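PDB 4MMO: Sso-CP2 metallo-carboxypetidase from Sulfolobus solfataricus, which probably acts as a zinc-dependent M20-family carboxypeptidase, cleaving residues from the C-terminal ends of peptides. Local coordinates for residues Tyr69-Gln75 against Leu132-Glu138; Leu66-Asn70 against Gln381-Phe386; Glu10-Pro15 against Thr27-Leu31; Ile24-Ala28 against His51-Tyr55. All blocks are in the same frame, centred on the assembly; numbering follows the deposited sequence.

All four contacts belong to the zinc-carrying alpha/beta part of the chain. Contact 3 comes first, joining helix 3-12 and the turn after it to helix 24-39; contact 4 starts on the same helix, sharing Thr27 and Ala28, and packs that helix on strand 53-58. Contacts 1 and 2 both start from strand 65-71: contact 1 pairs it with strand 128-134, and contact 2 closes over 300 residues later on helix 383-389. The centre of contact 1 is about 9 Å from that of contact 4 and 11 Å from that of contact 2, while the centres of contacts 2 and 3 are about 21 Å apart. Helices thus pack on both faces of one mixed sheet, whose strand ends carry the metal site.

Contact 1 (Tyr69-Gln75 against Leu132-Glu138); sequences YNHYDVQ and LYEGEEE
Tyr69, Asn70 and His71 pair with Leu132, Tyr133 and Glu134 as parallel neighbours in the mixed sheet of this M20 peptidase. His71, at the strand's end, binds the zinc; Glu137 and Glu138 also can, though not in this chain. Packing is tight here. Asn70 N donates to Leu132 O, Glu134 N to Asn70 O, and Tyr72 N to Glu134 O. Gly135 CA covers one face of the Tyr72 ring. Tyr69 OH donates to the anti lone pair of Glu134 OE2 at 2.6 Å, an oxygen shared with Ser141. Glu137 CB lies over the His71 ring, and CG opposite the backbone N (chi1 -164°) with a bend at chi2 brings OE1 over it too. His71 ND1 donates to Asp73 O, 2.9 Å away in the ring plane, which fixes the ring and presents NE2 to the zinc with Asp104 and Glu163. A leucine in place of His71 would probably cost the zinc a ligand and leave Asp73 O without this donor. The looser side is at Gln75, partly exposed and poorly ordered, whose NE2 meets Glu138 OE1 while a water bridges its N to Glu138 OE2. Just inward, Glu138 N meets the syn lone pair of Asp73 OD2 at 2.8 Å.

Contact 2 (Leu66-Asn70 against Gln381-Phe386); sequences LLIYN and QPMGLF
Gln381 OE1, held by a hydrogen bond from the backbone N of the zinc ligand Glu163, comes within 3.9 Å of Tyr69 CE1. The glutamine chain runs fully extended to get there, sliding past the tyrosine in the opposite direction with its amide plane 50° from the ring. Next to it Pro382 crosses the end of the phenol, its CG 3.4 Å from Tyr69 OH; the polar need of that hydroxyl is met by Glu134. The rest of the contact is hydrocarbon. Phe386, one turn along helix 383-389, points at strand 65-71 and fits its ring against two strand residues on the same sheet face. Its CZ meets Tyr69 CD2 at 3.5 Å, the two rings inclined 65° to each other with centroids 5.4 Å apart, an oblique pairing. Phe386 CD1 lies 3.6 Å from Leu67 CD2; CG of Leu67 stands opposite its backbone N (chi1 -180°), which carries the branch toward the helix, and CD2 is the methyl that touches. Phe386 also touches Leu132 on the neighbouring strand, so one ring spans two strands. The chemistry implies an apolar seat for the helix formed by Phe386, Leu67 and Tyr69, with a polar group, Gln381, just before the helix on the metal side, where it probably helps hold the main chain of Glu163 from the second shell.

Contact 3 (Glu10-Pro15 against Thr27-Leu31); sequences EFLKKP and TANYL
Lys14, in the turn that follows helix 3-12, and Thr27, in the first turns of helix 24-39, mark the closest approach of the two backbones, their CA atoms 6.3 Å apart. From there the two segments are joined mainly by Tyr30. Its CG sits opposite the backbone N (chi1 163°), which sends the ring across to helix 3-12. At the far end Tyr30 OH donates to Glu10 OE1 over 2.7 Å; the carboxylate oxygen lies in the plane of the phenol at its edge, but the hydroxyl reaches it from above the carboxylate plane, the two planes being 74° apart. Two other groups reach the phenol from one and the same side. The Lys14 chain runs extended through CD and CE, laying CE 3.4 Å from Tyr30 CD1, and a bend at chi4 only turns NZ; Phe11 CD1 lies 3.6 Å from Tyr30 CE2. The Phe11 and Tyr30 rings are only 25° from parallel, yet slid so far apart that they barely overlap. Phe11 fills the inner part of the contact: Thr27 CG2 meets its edge at CE1, 3.7 Å away, and Leu31 CD1 approaches its CZ at 4.0 Å. Deeper still, Phe11 packs on Leu109 and makes a cation-pi contact with Lys106, both of helix 102-121. Thr27 OG1 comes near Pro15 O, but is hydrogen-bonded to Gly23 O, four residues back. The joint is thus apolar around Phe11 and Leu31, while on the partly exposed side Glu10 and Lys14 each meet Tyr30, whose hydroxyl donates to a carboxylate that is probably ionised.

Contact 4 (Ile24-Ala28 against His51-Tyr55); sequences IDETA and HPVVY. With SO4 (sulfate ion), chain E.
Ile24 and Ala28 face His51, Pro52 and Val54 where helix 24-39 packs on strand 53-58, a helix-on-sheet layer of the alpha/beta domain that carries the zinc. Most of the contact is apolar. Ile24 CG2 stands over one face of the imidazole, 4.0 Å from its centroid and 26° off the ring normal, a CH-pi contact in which the two side chains cross at about a right angle. That methyl, opposite the backbone N in torsion (chi1 -70° for the other branch), also meets Pro52 CD. One turn later Ala28 CB touches Pro52 CG at 3.8 Å, and Ala28 O comes up against Val54 CG2. Pro52 is thus clasped by both helix residues, with Asp25 OD1 lying across it near CD. Solvent supplies the polar link: one water donates to Asp25 OD1 and sits 3.1 Å from His51 ND1. Outside the segments His51 N is hydrogen-bonded to Glu136, and NE2 makes a weak bond to Ser18 O. An alanine in place of His51 would probably strip Ile24 CG2 of the ring face it rests on and leave the water bridge to Asp25 without its second partner. The last group is of backbone hydrogen bonds to an anion at the helix start. A sulfate, probably from the crystallisation liquor, occupies the N-terminal end, where backbone N-H groups point out together and would favour an anion. Gly23 N holds it as well, Glu26 N reaches O2 at 3.2 Å, and Asp25 N meets O4 at 2.8 Å on an almost straight line, 170° at the hydrogen.

Contact 1 (Tyr69-Gln75 against Leu132-Glu138)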
loop_
_atom_site.group_PDB
_atom_site.type_symbol
_atom_site.label_atom_id
_atom_site.label_comp_id
_atom_site.label_asym_id
_atom_site.label_seq_id
_atom_site.Cartn_x
_atom_site.Cartn_y
_atom_site.Cartn_z
ATOM N N TYR A 69 4.441 30.708 -20.733
ATOM C CA TYR A 69 4.697 29.892 -19.552
ATOM C C TYR A 69 5.416 28.598 -19.918
ATOM O O TYR A 69 5.025 27.896 -20.849
ATOM C CB TYR A 69 3.381 29.567 -18.829
ATOM C CG TYR A 69 3.498 28.486 -17.770
ATOM C CD1 TYR A 69 3.363 27.145 -18.104
ATOM C CD2 TYR A 69 3.736 28.807 -16.439
ATOM C CE1 TYR A 69 3.468 26.155 -17.150
ATOM C CE2 TYR A 69 3.842 27.816 -15.469
ATOM C CZ TYR A 69 3.709 26.493 -15.833
ATOM O OH TYR A 69 3.816 25.499 -14.886
ATOM N N ASN A 70 6.473 28.294 -19.172
ATOM C CA ASN A 70 7.144 27.000 -19.248
ATOM C C ASN A 70 7.665 26.641 -17.859
ATOM O O ASN A 70 7.612 27.462 -16.951
ATOM C CB ASN A 70 8.293 27.035 -20.257
ATOM C CG ASN A 70 7.809 27.073 -21.697
ATOM O OD1 ASN A 70 7.867 28.109 -22.356
ATOM N ND2 ASN A 70 7.343 25.933 -22.194
ATOM N N HIS A 71 8.155 25.420 -17.681
ATOM C CA HIS A 71 8.743 25.034 -16.399
ATOM C C HIS A 71 10.073 24.327 -16.597
ATOM O O HIS A 71 10.202 23.461 -17.464
ATOM C CB HIS A 71 7.778 24.173 -15.582
ATOM C CG HIS A 71 7.433 22.865 -16.224
ATOM N ND1 HIS A 71 8.238 21.757 -16.132
ATOM C CD2 HIS A 71 6.357 22.498 -16.960
ATOM C CE1 HIS A 71 7.673 20.751 -16.787
ATOM N NE2 HIS A 71 6.535 21.177 -17.297
ATOM N N TYR A 72 11.060 24.718 -15.794
ATOM C CA TYR A 72 12.414 24.186 -15.924
ATOM C C TYR A 72 12.646 22.948 -15.059
ATOM O O TYR A 72 13.663 22.274 -15.201
ATOM C CB TYR A 72 13.458 25.265 -15.613
ATOM C CG TYR A 72 13.403 25.825 -14.208
ATOM C CD1 TYR A 72 14.110 25.226 -13.167
ATOM C CD2 TYR A 72 12.667 26.965 -13.925
ATOM C CE1 TYR A 72 14.067 25.741 -11.884
ATOM C CE2 TYR A 72 12.618 27.490 -12.646
ATOM C CZ TYR A 72 13.319 26.872 -11.628
ATOM O OH TYR A 72 13.270 27.396 -10.357
ATOM N N ASP A 73 11.704 22.641 -14.173
ATOM C CA ASP A 73 11.818 21.448 -13.343
ATOM C C ASP A 73 11.354 20.224 -14.114
ATOM O O ASP A 73 10.523 20.332 -15.015
ATOM C CB ASP A 73 11.012 21.589 -12.045
ATOM C CG ASP A 73 9.516 21.722 -12.290
ATOM O OD1 ASP A 73 9.126 22.587 -13.096
ATOM O OD2 ASP A 73 8.731 20.962 -11.683
ATOM N N VAL A 74 11.894 19.064 -13.746
ATOM C CA VAL A 74 11.584 17.802 -14.411
ATOM C C VAL A 74 11.160 16.733 -13.411
ATOM O O VAL A 74 11.331 16.896 -12.202
ATOM C CB VAL A 74 12.803 17.277 -15.188
ATOM C CG1 VAL A 74 13.165 18.234 -16.309
ATOM C CG2 VAL A 74 14.000 17.074 -14.244
ATOM N N GLN A 75 10.619 15.634 -13.926
ATOM C CA GLN A 75 10.215 14.510 -13.092
ATOM C C GLN A 75 11.441 13.766 -12.562
ATOM O O GLN A 75 12.519 13.845 -13.157
ATOM C CB GLN A 75 9.348 13.542 -13.899
ATOM C CG GLN A 75 7.904 13.992 -14.087
ATOM C CD GLN A 75 6.962 13.413 -13.045
ATOM O OE1 GLN A 75 7.038 12.232 -12.710
ATOM N NE2 GLN A 75 6.067 14.247 -12.529
ATOM N N LEU A 132 7.640 33.524 -18.199
ATOM C CA LEU A 132 7.462 33.081 -16.821
ATOM C C LEU A 132 7.774 31.600 -16.702
ATOM O O LEU A 132 6.962 30.752 -17.074
ATOM C CB LEU A 132 6.036 33.362 -16.340
ATOM C CG LEU A 132 5.811 33.235 -14.831
ATOM C CD1 LEU A 132 6.602 34.287 -14.095
ATOM C CD2 LEU A 132 4.337 33.356 -14.479
ATOM N N TYR A 133 8.965 31.304 -16.187
ATOM C CA TYR A 133 9.422 29.933 -16.011
ATOM C C TYR A 133 9.438 29.552 -14.530
ATOM O O TYR A 133 10.201 30.130 -13.752
ATOM C CB TYR A 133 10.827 29.777 -16.584
ATOM C CG TYR A 133 10.966 30.182 -18.034
ATOM C CD1 TYR A 133 9.926 29.987 -18.936
ATOM C CD2 TYR A 133 12.142 30.748 -18.504
ATOM C CE1 TYR A 133 10.057 30.346 -20.262
ATOM C CE2 TYR A 133 12.284 31.111 -19.823
ATOM C CZ TYR A 133 11.236 30.908 -20.702
ATOM O OH TYR A 133 11.372 31.272 -22.022
ATOM N N GLU A 134 8.603 28.585 -14.146
ATOM C CA GLU A 134 8.561 28.113 -12.760
ATOM C C GLU A 134 9.340 26.810 -12.591
ATOM O O GLU A 134 9.720 26.168 -13.574
ATOM C CB GLU A 134 7.117 27.926 -12.279
ATOM C CG GLU A 134 6.390 26.697 -12.844
ATOM C CD GLU A 134 5.333 26.151 -11.894
ATOM O OE1 GLU A 134 5.566 26.156 -10.666
ATOM O OE2 GLU A 134 4.265 25.715 -12.375
ATOM N N GLY A 135 9.550 26.419 -11.336
ATOM C CA GLY A 135 10.323 25.232 -11.015
ATOM C C GLY A 135 9.569 24.219 -10.173
ATOM O O GLY A 135 10.189 23.342 -9.573
ATOM N N GLU A 136 8.241 24.323 -10.136
ATOM C CA GLU A 136 7.414 23.450 -9.296
ATOM C C GLU A 136 6.252 22.798 -10.045
ATOM O O GLU A 136 5.330 22.268 -9.420
ATOM C CB GLU A 136 6.842 24.244 -8.119
ATOM C CG GLU A 136 7.884 24.839 -7.195
ATOM C CD GLU A 136 7.268 25.659 -6.075
ATOM O OE1 GLU A 136 6.156 26.198 -6.268
ATOM O OE2 GLU A 136 7.897 25.768 -5.002
ATOM N N GLU A 137 6.280 22.839 -11.372
ATOM C CA GLU A 137 5.171 22.304 -12.157
ATOM C C GLU A 137 4.959 20.818 -11.883
ATOM O O GLU A 137 3.823 20.345 -11.826
ATOM C CB GLU A 137 5.406 22.530 -13.650
ATOM C CG GLU A 137 4.147 22.362 -14.502
ATOM C CD GLU A 137 3.830 20.918 -14.844
ATOM O OE1 GLU A 137 4.761 20.087 -14.896
ATOM O OE2 GLU A 137 2.637 20.616 -15.067
ATOM N N GLU A 138 6.057 20.088 -11.714
ATOM C CA GLU A 138 5.994 18.651 -11.491
ATOM C C GLU A 138 5.551 18.292 -10.071
ATOM O O GLU A 138 5.271 17.127 -9.786
ATOM C CB GLU A 138 7.355 18.017 -11.782
ATOM C CG GLU A 138 7.849 18.230 -13.203
ATOM C CD GLU A 138 7.007 17.508 -14.236
ATOM O OE1 GLU A 138 6.056 16.800 -13.846
ATOM O OE2 GLU A 138 7.302 17.647 -15.441
HETATM O O HOH W 1 10.115 29.629 -23.478
HETATM O O HOH W 2 9.582 15.933 -16.604
#

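Contact 2 (Leu66-Asn70 against Gln381-Phe386)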
loop_
_atom_site.group_PDB
_atom_site.type_symbol
_atom_site.label_atom_id
_atom_site.label_comp_id
_atom_site.label_asym_id
_atom_site.label_seq_id
_atom_site.Cartn_x
_atom_site.Cartn_y
_atom_site.Cartn_z
ATOM N N LEU A 66 2.134 39.023 -25.246
ATOM C CA LEU A 66 1.994 37.592 -25.032
ATOM C C LEU A 66 2.753 37.142 -23.776
ATOM O O LEU A 66 3.924 37.468 -23.596
ATOM C CB LEU A 66 2.516 36.835 -26.257
ATOM C CG LEU A 66 2.560 35.309 -26.160
ATOM C CD1 LEU A 66 1.157 34.728 -26.072
ATOM C CD2 LEU A 66 3.318 34.722 -27.339
ATOM N N LEU A 67 2.070 36.394 -22.918
ATOM C CA LEU A 67 2.689 35.773 -21.751
ATOM C C LEU A 67 3.006 34.317 -22.076
ATOM O O LEU A 67 2.114 33.553 -22.434
ATOM C CB LEU A 67 1.748 35.855 -20.543
ATOM C CG LEU A 67 2.249 35.250 -19.223
ATOM C CD1 LEU A 67 3.547 35.902 -18.779
ATOM C CD2 LEU A 67 1.196 35.395 -18.138
ATOM N N ILE A 68 4.278 33.942 -21.967
ATOM C CA ILE A 68 4.702 32.575 -22.263
ATOM C C ILE A 68 5.093 31.841 -20.980
ATOM O O ILE A 68 5.963 32.293 -20.244
ATOM C CB ILE A 68 5.886 32.558 -23.254
ATOM C CG1 ILE A 68 5.461 33.203 -24.576
ATOM C CG2 ILE A 68 6.384 31.126 -23.480
ATOM C CD1 ILE A 68 6.526 33.196 -25.658
ATOM N N TYR A 69 4.441 30.708 -20.733
ATOM C CA TYR A 69 4.697 29.892 -19.552
ATOM C C TYR A 69 5.416 28.598 -19.918
ATOM O O TYR A 69 5.025 27.896 -20.849
ATOM C CB TYR A 69 3.381 29.567 -18.829
ATOM C CG TYR A 69 3.498 28.486 -17.770
ATOM C CD1 TYR A 69 3.363 27.145 -18.104
ATOM C CD2 TYR A 69 3.736 28.807 -16.439
ATOM C CE1 TYR A 69 3.468 26.155 -17.150
ATOM C CE2 TYR A 69 3.842 27.816 -15.469
ATOM C CZ TYR A 69 3.709 26.493 -15.833
ATOM O OH TYR A 69 3.816 25.499 -14.886
ATOM N N ASN A 70 6.473 28.294 -19.172
ATOM C CA ASN A 70 7.144 27.000 -19.248
ATOM C C ASN A 70 7.665 26.641 -17.859
ATOM O O ASN A 70 7.612 27.462 -16.951
ATOM C CB ASN A 70 8.293 27.035 -20.257
ATOM C CG ASN A 70 7.809 27.073 -21.697
ATOM O OD1 ASN A 70 7.867 28.109 -22.356
ATOM N ND2 ASN A 70 7.343 25.933 -22.194
ATOM N N GLN A 381 -2.562 21.208 -15.347
ATOM C CA GLN A 381 -1.530 22.209 -15.556
ATOM C C GLN A 381 -2.080 23.489 -14.921
ATOM O O GLN A 381 -3.296 23.635 -14.806
ATOM C CB GLN A 381 -1.287 22.371 -17.063
ATOM C CG GLN A 381 -0.041 23.145 -17.452
ATOM C CD GLN A 381 0.219 23.202 -18.958
ATOM O OE1 GLN A 381 1.145 23.886 -19.395
ATOM N NE2 GLN A 381 -0.584 22.488 -19.753
ATOM N N PRO A 382 -1.205 24.411 -14.477
ATOM C CA PRO A 382 -1.748 25.586 -13.773
ATOM C C PRO A 382 -2.353 26.663 -14.689
ATOM O O PRO A 382 -2.270 27.858 -14.397
ATOM C CB PRO A 382 -0.532 26.118 -13.002
ATOM C CG PRO A 382 0.638 25.675 -13.801
ATOM C CD PRO A 382 0.264 24.334 -14.358
ATOM N N MET A 383 -2.983 26.232 -15.779
ATOM C CA MET A 383 -3.669 27.133 -16.696
ATOM C C MET A 383 -4.720 27.954 -15.957
ATOM O O MET A 383 -4.940 29.126 -16.270
ATOM C CB MET A 383 -4.334 26.317 -17.802
ATOM C CG MET A 383 -4.837 27.117 -18.985
ATOM S SD MET A 383 -5.213 26.014 -20.366
ATOM C CE MET A 383 -5.959 27.147 -21.531
ATOM N N GLY A 384 -5.353 27.333 -14.966
ATOM C CA GLY A 384 -6.391 27.979 -14.179
ATOM C C GLY A 384 -5.962 29.283 -13.541
ATOM O O GLY A 384 -6.751 30.220 -13.456
ATOM N N LEU A 385 -4.713 29.353 -13.094
ATOM C CA LEU A 385 -4.210 30.565 -12.462
ATOM C C LEU A 385 -4.175 31.718 -13.455
ATOM O O LEU A 385 -4.548 32.843 -13.128
ATOM C CB LEU A 385 -2.808 30.334 -11.896
ATOM C CG LEU A 385 -2.686 29.218 -10.863
ATOM C CD1 LEU A 385 -1.259 29.152 -10.346
ATOM C CD2 LEU A 385 -3.677 29.414 -9.715
ATOM N N PHE A 386 -3.728 31.433 -14.671
ATOM C CA PHE A 386 -3.568 32.474 -15.673
ATOM C C PHE A 386 -4.925 32.958 -16.174
ATOM O O PHE A 386 -5.131 34.152 -16.381
ATOM C CB PHE A 386 -2.690 31.965 -16.817
ATOM C CG PHE A 386 -1.282 31.664 -16.396
ATOM C CD1 PHE A 386 -0.351 32.683 -16.277
ATOM C CD2 PHE A 386 -0.893 30.372 -16.095
ATOM C CE1 PHE A 386 0.944 32.418 -15.878
ATOM C CE2 PHE A 386 0.405 30.097 -15.697
ATOM C CZ PHE A 386 1.324 31.122 -15.587
#

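Contact 3 (Glu10-Pro15 against Thr27-Leu31)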
loop_
_atom_site.group_PDB
_atom_site.type_symbol
_atom_site.label_atom_id
_atom_site.label_comp_id
_atom_site.label_asym_id
_atom_site.label_seq_id
_atom_site.Cartn_x
_atom_site.Cartn_y
_atom_site.Cartn_z
ATOM N N GLU A 10 23.210 21.497 -23.242
ATOM C CA GLU A 10 23.732 22.097 -22.019
ATOM C C GLU A 10 22.634 22.210 -20.959
ATOM O O GLU A 10 22.854 21.900 -19.791
ATOM C CB GLU A 10 24.309 23.476 -22.345
ATOM C CG GLU A 10 24.916 24.220 -21.178
ATOM C CD GLU A 10 25.470 25.572 -21.592
ATOM O OE1 GLU A 10 24.757 26.315 -22.306
ATOM O OE2 GLU A 10 26.619 25.888 -21.215
ATOM N N PHE A 11 21.450 22.646 -21.384
ATOM C CA PHE A 11 20.298 22.803 -20.499
ATOM C C PHE A 11 19.883 21.449 -19.932
ATOM O O PHE A 11 19.630 21.307 -18.730
ATOM C CB PHE A 11 19.133 23.406 -21.303
ATOM C CG PHE A 11 17.972 23.907 -20.467
ATOM C CD1 PHE A 11 18.127 24.243 -19.131
ATOM C CD2 PHE A 11 16.713 24.052 -21.044
ATOM C CE1 PHE A 11 17.052 24.713 -18.385
ATOM C CE2 PHE A 11 15.638 24.522 -20.307
ATOM C CZ PHE A 11 15.806 24.848 -18.976
ATOM N N LEU A 12 19.823 20.457 -20.814
ATOM C CA LEU A 12 19.355 19.121 -20.463
ATOM C C LEU A 12 20.299 18.384 -19.509
ATOM O O LEU A 12 19.875 17.495 -18.773
ATOM C CB LEU A 12 19.169 18.288 -21.732
ATOM C CG LEU A 12 17.941 18.599 -22.598
ATOM C CD1 LEU A 12 18.006 17.830 -23.909
ATOM C CD2 LEU A 12 16.657 18.260 -21.858
ATOM N N LYS A 13 21.578 18.747 -19.527
ATOM C CA LYS A 13 22.562 18.082 -18.683
ATOM C C LYS A 13 22.436 18.520 -17.230
ATOM O O LYS A 13 22.967 17.868 -16.335
ATOM C CB LYS A 13 23.978 18.353 -19.188
ATOM C CG LYS A 13 24.385 17.501 -20.375
ATOM C CD LYS A 13 25.706 17.977 -20.949
ATOM C CE LYS A 13 26.267 16.994 -21.961
ATOM N NZ LYS A 13 27.487 17.529 -22.629
ATOM N N LYS A 14 21.735 19.624 -17.000
ATOM C CA LYS A 14 21.539 20.120 -15.645
ATOM C C LYS A 14 20.306 19.483 -15.019
ATOM O O LYS A 14 19.190 19.714 -15.480
ATOM C CB LYS A 14 21.394 21.638 -15.635
ATOM C CG LYS A 14 22.550 22.368 -16.291
ATOM C CD LYS A 14 22.721 23.765 -15.721
ATOM C CE LYS A 14 23.810 24.530 -16.454
ATOM N NZ LYS A 14 25.095 23.776 -16.509
ATOM N N PRO A 15 20.498 18.666 -13.970
ATOM C CA PRO A 15 19.304 18.123 -13.322
ATOM C C PRO A 15 18.534 19.209 -12.586
ATOM O O PRO A 15 19.096 20.240 -12.220
ATOM C CB PRO A 15 19.865 17.076 -12.355
ATOM C CG PRO A 15 21.263 17.486 -12.110
ATOM C CD PRO A 15 21.738 18.142 -13.372
ATOM N N THR A 27 19.853 25.388 -12.095
ATOM C CA THR A 27 19.123 25.443 -13.352
ATOM C C THR A 27 18.451 26.798 -13.534
ATOM O O THR A 27 18.559 27.405 -14.595
ATOM C CB THR A 27 18.077 24.327 -13.422
ATOM O OG1 THR A 27 18.737 23.062 -13.294
ATOM C CG2 THR A 27 17.312 24.374 -14.751
ATOM N N ALA A 28 17.774 27.274 -12.493
ATOM C CA ALA A 28 17.111 28.572 -12.542
ATOM C C ALA A 28 18.105 29.692 -12.829
ATOM O O ALA A 28 17.793 30.636 -13.552
ATOM C CB ALA A 28 16.374 28.842 -11.239
ATOM N N ASN A 29 19.302 29.587 -12.264
ATOM C CA ASN A 29 20.329 30.601 -12.472
ATOM C C ASN A 29 20.908 30.544 -13.877
ATOM O O ASN A 29 21.150 31.575 -14.498
ATOM C CB ASN A 29 21.453 30.455 -11.444
ATOM C CG ASN A 29 21.307 31.423 -10.288
ATOM O OD1 ASN A 29 21.459 32.633 -10.458
ATOM N ND2 ASN A 29 21.009 30.896 -9.106
ATOM N N TYR A 30 21.146 29.330 -14.362
ATOM C CA TYR A 30 21.615 29.131 -15.721
ATOM C C TYR A 30 20.570 29.683 -16.684
ATOM O O TYR A 30 20.894 30.397 -17.635
ATOM C CB TYR A 30 21.846 27.643 -15.987
ATOM C CG TYR A 30 21.933 27.288 -17.452
ATOM C CD1 TYR A 30 23.139 27.365 -18.136
ATOM C CD2 TYR A 30 20.805 26.876 -18.155
ATOM C CE1 TYR A 30 23.220 27.039 -19.478
ATOM C CE2 TYR A 30 20.877 26.552 -19.498
ATOM C CZ TYR A 30 22.087 26.637 -20.155
ATOM O OH TYR A 30 22.164 26.314 -21.489
ATOM N N LEU A 31 19.308 29.359 -16.419
ATOM C CA LEU A 31 18.221 29.768 -17.301
ATOM C C LEU A 31 18.129 31.287 -17.343
ATOM O O LEU A 31 18.019 31.870 -18.419
ATOM C CB LEU A 31 16.893 29.148 -16.858
ATOM C CG LEU A 31 15.698 29.324 -17.803
ATOM C CD1 LEU A 31 16.004 28.832 -19.224
ATOM C CD2 LEU A 31 14.488 28.594 -17.238
#

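Contact 4 (Ile24-Ala28 against His51-Tyr55)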
loop_
_atom_site.group_PDB
_atom_site.type_symbol
_atom_site.label_atom_id
_atom_site.label_comp_id
_atom_site.label_asym_id
_atom_site.label_seq_id
_atom_site.Cartn_x
_atom_site.Cartn_y
_atom_site.Cartn_z
ATOM N N ILE A 24 17.742 22.392 -8.773
ATOM C CA ILE A 24 16.770 23.444 -9.041
ATOM C C ILE A 24 17.405 24.829 -9.132
ATOM O O ILE A 24 17.221 25.530 -10.125
ATOM C CB ILE A 24 15.663 23.461 -7.959
ATOM C CG1 ILE A 24 14.766 22.228 -8.097
ATOM C CG2 ILE A 24 14.819 24.738 -8.041
ATOM C CD1 ILE A 24 13.921 22.187 -9.385
ATOM N N ASP A 25 18.146 25.224 -8.102
ATOM C CA ASP A 25 18.683 26.582 -8.033
ATOM C C ASP A 25 19.714 26.860 -9.126
ATOM O O ASP A 25 19.744 27.952 -9.693
ATOM C CB ASP A 25 19.289 26.851 -6.655
ATOM C CG ASP A 25 18.242 26.904 -5.560
ATOM O OD1 ASP A 25 17.134 27.420 -5.821
ATOM O OD2 ASP A 25 18.525 26.429 -4.439
ATOM N N GLU A 26 20.555 25.873 -9.421
ATOM C CA GLU A 26 21.547 26.016 -10.484
ATOM C C GLU A 26 20.857 26.217 -11.829
ATOM O O GLU A 26 21.226 27.099 -12.604
ATOM C CB GLU A 26 22.450 24.782 -10.550
ATOM N N THR A 27 19.853 25.388 -12.095
ATOM C CA THR A 27 19.123 25.443 -13.352
ATOM C C THR A 27 18.451 26.798 -13.534
ATOM O O THR A 27 18.559 27.405 -14.595
ATOM C CB THR A 27 18.077 24.327 -13.422
ATOM O OG1 THR A 27 18.737 23.062 -13.294
ATOM C CG2 THR A 27 17.312 24.374 -14.751
ATOM N N ALA A 28 17.774 27.274 -12.493
ATOM C CA ALA A 28 17.111 28.572 -12.542
ATOM C C ALA A 28 18.105 29.692 -12.829
ATOM O O ALA A 28 17.793 30.636 -13.552
ATOM C CB ALA A 28 16.374 28.842 -11.239
ATOM N N HIS A 51 10.632 27.038 -4.788
ATOM C CA HIS A 51 11.580 27.195 -5.886
ATOM C C HIS A 51 11.362 28.525 -6.611
ATOM O O HIS A 51 10.237 29.020 -6.683
ATOM C CB HIS A 51 11.458 26.017 -6.848
ATOM C CG HIS A 51 11.651 24.685 -6.188
ATOM N ND1 HIS A 51 12.447 24.520 -5.076
ATOM C CD2 HIS A 51 11.147 23.463 -6.478
ATOM C CE1 HIS A 51 12.430 23.249 -4.711
ATOM N NE2 HIS A 51 11.650 22.588 -5.544
ATOM N N PRO A 52 12.444 29.114 -7.140
ATOM C CA PRO A 52 12.351 30.460 -7.709
ATOM C C PRO A 52 11.749 30.476 -9.109
ATOM O O PRO A 52 11.704 29.448 -9.784
ATOM C CB PRO A 52 13.810 30.907 -7.765
ATOM C CG PRO A 52 14.558 29.647 -8.007
ATOM C CD PRO A 52 13.801 28.558 -7.282
ATOM N N VAL A 53 11.300 31.654 -9.526
ATOM C CA VAL A 53 10.716 31.858 -10.844
ATOM C C VAL A 53 11.640 32.741 -11.675
ATOM O O VAL A 53 12.141 33.757 -11.189
ATOM C CB VAL A 53 9.322 32.526 -10.720
ATOM C CG1 VAL A 53 8.858 33.111 -12.044
ATOM C CG2 VAL A 53 8.302 31.525 -10.206
ATOM N N VAL A 54 11.870 32.350 -12.925
ATOM C CA VAL A 54 12.613 33.190 -13.856
ATOM C C VAL A 54 11.633 34.026 -14.666
ATOM O O VAL A 54 10.723 33.490 -15.297
ATOM C CB VAL A 54 13.469 32.365 -14.827
ATOM C CG1 VAL A 54 14.327 33.290 -15.684
ATOM C CG2 VAL A 54 14.340 31.380 -14.070
ATOM N N TYR A 55 11.831 35.339 -14.640
ATOM C CA TYR A 55 10.969 36.265 -15.352
ATOM C C TYR A 55 11.786 37.177 -16.256
ATOM O O TYR A 55 12.906 37.555 -15.922
ATOM C CB TYR A 55 10.153 37.109 -14.371
ATOM C CG TYR A 55 9.303 38.151 -15.055
ATOM C CD1 TYR A 55 8.087 37.810 -15.633
ATOM C CD2 TYR A 55 9.718 39.473 -15.136
ATOM C CE1 TYR A 55 7.304 38.756 -16.262
ATOM C CE2 TYR A 55 8.941 40.429 -15.766
ATOM C CZ TYR A 55 7.735 40.063 -16.330
ATOM O OH TYR A 55 6.951 41.004 -16.963
HETATM S S SO4 E . 20.205 23.237 -5.856
HETATM O O1 SO4 E . 20.809 23.610 -4.578
HETATM O O2 SO4 E . 20.929 23.890 -6.945
HETATM O O3 SO4 E . 20.276 21.786 -6.027
HETATM O O4 SO4 E . 18.805 23.661 -5.870
HETATM O O HOH W 3 14.696 26.479 -4.393
#